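Side-chain contacts in beta-fructofuranosidase (PDB 6NOB), which probably hydrolyses terminal beta-fructofuranosides such as sucrose, as a glycoside hydrolase of family 32: residues V562-T566 / A567-V571; H479-G483 / R484-K488. All coordinates share one frame; numbering follows the deposited sequence.

Contact 1: V562-T566 / A567-V571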
loop_
_atom_site.group_PDB
_atom_site.type_symbol
_atom_site.label_atom_id
_atom_site.label_comp_id
_atom_site.label_asym_id
_atom_site.label_seq_id
_atom_site.Cartn_x
_atom_site.Cartn_y
_atom_site.Cartn_z
ATOM N N VAL A 562 6.678 -21.270 -4.547
ATOM C CA VAL A 562 6.684 -21.636 -5.960
ATOM C C VAL A 562 5.321 -21.306 -6.549
ATOM O O VAL A 562 4.289 -21.694 -5.990
ATOM C CB VAL A 562 7.012 -23.126 -6.173
ATOM C CG1 VAL A 562 7.292 -23.395 -7.644
ATOM C CG2 VAL A 562 8.194 -23.550 -5.309
ATOM N N ALA A 563 5.317 -20.601 -7.675
ATOM C CA ALA A 563 4.090 -20.192 -8.358
ATOM C C ALA A 563 4.095 -20.780 -9.767
ATOM O O ALA A 563 4.298 -20.067 -10.751
ATOM C CB ALA A 563 3.965 -18.662 -8.382
ATOM N N LYS A 564 3.859 -22.088 -9.857
ATOM C CA LYS A 564 3.914 -22.774 -11.140
ATOM C C LYS A 564 2.750 -22.355 -12.029
ATOM O O LYS A 564 1.623 -22.170 -11.563
ATOM C CB LYS A 564 3.904 -24.289 -10.931
ATOM C CG LYS A 564 5.146 -24.815 -10.229
ATOM C CD LYS A 564 5.140 -26.332 -10.098
ATOM C CE LYS A 564 6.561 -26.886 -10.091
ATOM N NZ LYS A 564 6.781 -27.872 -8.996
ATOM N N GLY A 565 3.035 -22.208 -13.325
ATOM C CA GLY A 565 2.046 -21.788 -14.294
ATOM C C GLY A 565 1.803 -20.298 -14.359
ATOM O O GLY A 565 1.123 -19.839 -15.288
ATOM N N THR A 566 2.332 -19.526 -13.416
ATOM C CA THR A 566 2.137 -18.086 -13.377
ATOM C C THR A 566 3.222 -17.371 -14.177
ATOM O O THR A 566 4.199 -17.971 -14.633
ATOM C CB THR A 566 2.144 -17.585 -11.936
ATOM O OG1 THR A 566 3.498 -17.448 -11.492
ATOM C CG2 THR A 566 1.424 -18.568 -11.033
ATOM N N ALA A 567 3.041 -16.059 -14.334
ATOM C CA ALA A 567 4.022 -15.235 -15.029
ATOM C C ALA A 567 5.325 -15.088 -14.252
ATOM O O ALA A 567 6.319 -14.632 -14.826
ATOM C CB ALA A 567 3.435 -13.853 -15.318
ATOM N N VAL A 568 5.348 -15.460 -12.972
ATOM C CA VAL A 568 6.555 -15.362 -12.160
ATOM C C VAL A 568 7.002 -16.759 -11.751
ATOM O O VAL A 568 7.643 -16.940 -10.710
ATOM C CB VAL A 568 6.326 -14.465 -10.929
ATOM C CG1 VAL A 568 6.046 -13.032 -11.366
ATOM C CG2 VAL A 568 5.179 -15.000 -10.078
ATOM N N GLU A 569 6.666 -17.755 -12.575
ATOM C CA GLU A 569 7.085 -19.126 -12.301
ATOM C C GLU A 569 8.605 -19.266 -12.307
ATOM O O GLU A 569 9.150 -20.154 -11.639
ATOM C CB GLU A 569 6.456 -20.069 -13.327
ATOM C CG GLU A 569 6.751 -21.541 -13.103
ATOM C CD GLU A 569 6.197 -22.427 -14.203
ATOM O OE1 GLU A 569 5.997 -23.633 -13.947
ATOM O OE2 GLU A 569 5.961 -21.917 -15.322
ATOM N N ASP A 570 9.303 -18.398 -13.037
ATOM C CA ASP A 570 10.749 -18.473 -13.198
ATOM C C ASP A 570 11.513 -17.744 -12.096
ATOM O O ASP A 570 12.739 -17.621 -12.187
ATOM C CB ASP A 570 11.155 -17.910 -14.566
ATOM C CG ASP A 570 10.588 -16.518 -14.820
ATOM O OD1 ASP A 570 9.572 -16.156 -14.188
ATOM O OD2 ASP A 570 11.165 -15.783 -15.650
ATOM N N VAL A 571 10.821 -17.262 -11.067
ATOM C CA VAL A 571 11.423 -16.448 -10.017
ATOM C C VAL A 571 11.674 -17.319 -8.793
ATOM O O VAL A 571 10.796 -18.086 -8.378
ATOM C CB VAL A 571 10.524 -15.250 -9.669
ATOM C CG1 VAL A 571 11.110 -14.469 -8.502
ATOM C CG2 VAL A 571 10.347 -14.362 -10.890
HETATM O O HOH W 1 8.081 -19.446 -8.534
#
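Thr566 and Glu569 lock the bend between them through side chain and backbone at once. The Thr566 hydroxyl OG1 accepts the backbone N-H of Val568 at 3.1 Å and donates to Ala563 O, 2.8 Å away, so it ties the chain both forward and back. Its chi1 of 81° sets OG1 between the backbone N and the carbonyl carbon, a position from which both partners can be met. Glu569 N bonds to Thr566 O at 3.2 Å; together with the OG1 bond this makes an ST motif over a type I turn, following the type II turn of Ala563-Thr566 that ends strand 558-564 of the C-terminal beta-sandwich. Gly565, with phi 82°, supplies the positive backbone angle of that first turn. A valine in place of Thr566 would probably leave Ala563 O and Val568 N without their hydroxyl mate and free the bend to shift. Glu569 runs out fully extended, CG anti to the backbone N (chi1 -177°), and lies back along the turn: CG packs 3.7 Å from Lys564 CA, and CD sits 3.3 Å from Gly565 N. OE2 makes a long, weak ion pair with Arg546. Among buried side chains, Ala563 CB meets Val568 CG2 at 4.2 Å. A water accepts from Ala563 N at 3.1 Å and lies 3.0 Å from Val571 O, bridging strand and loop.

Contact 2: H479-G483 / R484-K488; sequences HVRDG and RLYSK
Arg481 lies over the ring of Tyr486, its aliphatic chain laid across one face and the two side chains running at about a right angle to each other. CD stands 4.0 Å from the ring centroid and 11° off the normal, a CH-pi contact, while CB covers the CE1 side. A bend at chi3 brings NE to 3.5 Å from Tyr486 CD2, which meets the guanidinium at its edge; the two planes are 85° apart, so this is no flat stack. His479 CB covers one guanidinium face near its rim. These residues share one side of an antiparallel beta hairpin, closed by a type I' turn from Arg481 to Arg484, in the catalytic-domain propeller of family 32. His479 and Tyr486 form a hydrogen-bonded pair, with Tyr486 N to His479 O short and straight (2.6 Å, 172°). The buried side is simpler: Val480 CG2 touches Leu485 CD1 at 4.1 Å; Val480 also touches Val385 and Val387, and Leu485 touches Trp407. Towards the turn the packing thins at exposed Asp482, but Arg484 lays CG on Asp482 O before its bent chain carries the guanidinium to a salt bridge with Asp427. The His479 imidazole likewise leads off, ND1 bonding to Asp383 and NE2 to Glu477.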
loop_
_atom_site.group_PDB
_atom_site.type_symbol
_atom_site.label_atom_id
_atom_site.label_comp_id
_atom_site.label_asym_id
_atom_site.label_seq_id
_atom_site.Cartn_x
_atom_site.Cartn_y
_atom_site.Cartn_z
ATOM N N HIS A 479 9.365 -5.984 14.921
ATOM C CA HIS A 479 10.330 -6.021 16.008
ATOM C C HIS A 479 11.711 -6.278 15.419
ATOM O O HIS A 479 11.846 -6.761 14.292
ATOM C CB HIS A 479 9.982 -7.097 17.051
ATOM C CG HIS A 479 8.922 -6.674 18.019
ATOM N ND1 HIS A 479 9.181 -5.846 19.092
ATOM C CD2 HIS A 479 7.600 -6.965 18.079
ATOM C CE1 HIS A 479 8.064 -5.640 19.766
ATOM N NE2 HIS A 479 7.090 -6.308 19.172
ATOM N N VAL A 480 12.742 -5.940 16.188
ATOM C CA VAL A 480 14.124 -6.237 15.825
ATOM C C VAL A 480 14.676 -7.210 16.856
ATOM O O VAL A 480 14.779 -6.875 18.042
ATOM C CB VAL A 480 14.990 -4.970 15.744
ATOM C CG1 VAL A 480 16.468 -5.342 15.747
ATOM C CG2 VAL A 480 14.644 -4.173 14.494
ATOM N N ARG A 481 15.018 -8.414 16.404
ATOM C CA ARG A 481 15.558 -9.462 17.260
ATOM C C ARG A 481 16.922 -9.868 16.726
ATOM O O ARG A 481 17.034 -10.320 15.580
ATOM C CB ARG A 481 14.614 -10.666 17.316
ATOM C CG ARG A 481 13.173 -10.300 17.632
ATOM C CD ARG A 481 12.333 -11.532 17.922
ATOM N NE ARG A 481 10.945 -11.344 17.509
ATOM C CZ ARG A 481 10.006 -10.794 18.273
ATOM N NH1 ARG A 481 8.769 -10.660 17.811
ATOM N NH2 ARG A 481 10.302 -10.377 19.497
ATOM N N ASP A 482 17.952 -9.704 17.556
ATOM C CA ASP A 482 19.333 -9.994 17.172
ATOM C C ASP A 482 19.728 -9.210 15.920
ATOM O O ASP A 482 20.334 -9.736 14.984
ATOM C CB ASP A 482 19.542 -11.497 16.977
ATOM C CG ASP A 482 19.400 -12.274 18.273
ATOM O OD1 ASP A 482 18.614 -13.245 18.306
ATOM O OD2 ASP A 482 20.074 -11.908 19.259
ATOM N N GLY A 483 19.367 -7.926 15.914
ATOM C CA GLY A 483 19.754 -7.025 14.848
ATOM C C GLY A 483 19.052 -7.232 13.526
ATOM O O GLY A 483 19.481 -6.658 12.522
ATOM N N ARG A 484 17.985 -8.026 13.488
ATOM C CA ARG A 484 17.263 -8.291 12.253
ATOM C C ARG A 484 15.786 -7.982 12.440
ATOM O O ARG A 484 15.224 -8.170 13.523
ATOM C CB ARG A 484 17.441 -9.744 11.798
ATOM C CG ARG A 484 18.891 -10.173 11.689
ATOM C CD ARG A 484 19.045 -11.374 10.773
ATOM N NE ARG A 484 19.687 -11.017 9.511
ATOM C CZ ARG A 484 19.086 -11.062 8.327
ATOM N NH1 ARG A 484 17.819 -11.454 8.235
ATOM N NH2 ARG A 484 19.755 -10.716 7.234
ATOM N N LEU A 485 15.161 -7.512 11.364
ATOM C CA LEU A 485 13.758 -7.137 11.402
ATOM C C LEU A 485 12.874 -8.378 11.380
ATOM O O LEU A 485 13.064 -9.277 10.554
ATOM C CB LEU A 485 13.416 -6.226 10.223
ATOM C CG LEU A 485 12.027 -5.580 10.258
ATOM C CD1 LEU A 485 11.904 -4.622 11.437
ATOM C CD2 LEU A 485 11.722 -4.869 8.953
ATOM N N TYR A 486 11.916 -8.424 12.296
ATOM C CA TYR A 486 10.880 -9.441 12.323
ATOM C C TYR A 486 9.541 -8.795 11.997
ATOM O O TYR A 486 9.315 -7.617 12.292
ATOM C CB TYR A 486 10.807 -10.119 13.693
ATOM C CG TYR A 486 11.727 -11.305 13.872
ATOM C CD1 TYR A 486 13.098 -11.189 13.671
ATOM C CD2 TYR A 486 11.225 -12.538 14.274
ATOM C CE1 TYR A 486 13.941 -12.274 13.850
ATOM C CE2 TYR A 486 12.059 -13.627 14.460
ATOM C CZ TYR A 486 13.414 -13.490 14.246
ATOM O OH TYR A 486 14.240 -14.575 14.428
ATOM N N SER A 487 8.657 -9.569 11.378
ATOM C CA SER A 487 7.328 -9.086 11.036
ATOM C C SER A 487 6.335 -10.225 11.189
ATOM O O SER A 487 6.635 -11.370 10.840
ATOM C CB SER A 487 7.275 -8.522 9.611
ATOM O OG SER A 487 7.314 -9.563 8.654
ATOM N N LYS A 488 5.145 -9.897 11.691
ATOM C CA LYS A 488 4.143 -10.877 12.073
ATOM C C LYS A 488 2.819 -10.161 12.105
ATOM O O LYS A 488 2.781 -8.971 12.473
ATOM C CB LYS A 488 4.483 -11.474 13.446
ATOM C CG LYS A 488 3.785 -12.768 13.817
ATOM C CD LYS A 488 4.147 -13.158 15.251
ATOM C CE LYS A 488 3.908 -14.638 15.530
ATOM N NZ LYS A 488 2.474 -14.942 15.803
#

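In the fold
Contact 2 comes first along the chain and belongs to the propeller domain; contact 1 follows in the C-terminal sandwich, after helix 491-497. Their centres lie 29 Å apart and their nearest atoms about 18 Å, without touching, and they share no sheet: contact 2 sits on the hairpin of strands 468-481 and 484-489, contact 1 where strand 558-564 gives way to the loop before 573-574. Both nevertheless reach across the border between the two domains. Ser487 bonds through its backbone to Gly599 of the sandwich, while Thr566 and Ala567 touch Met460 and Glu459 on the propeller side. They thus mark two separate places where the domains meet.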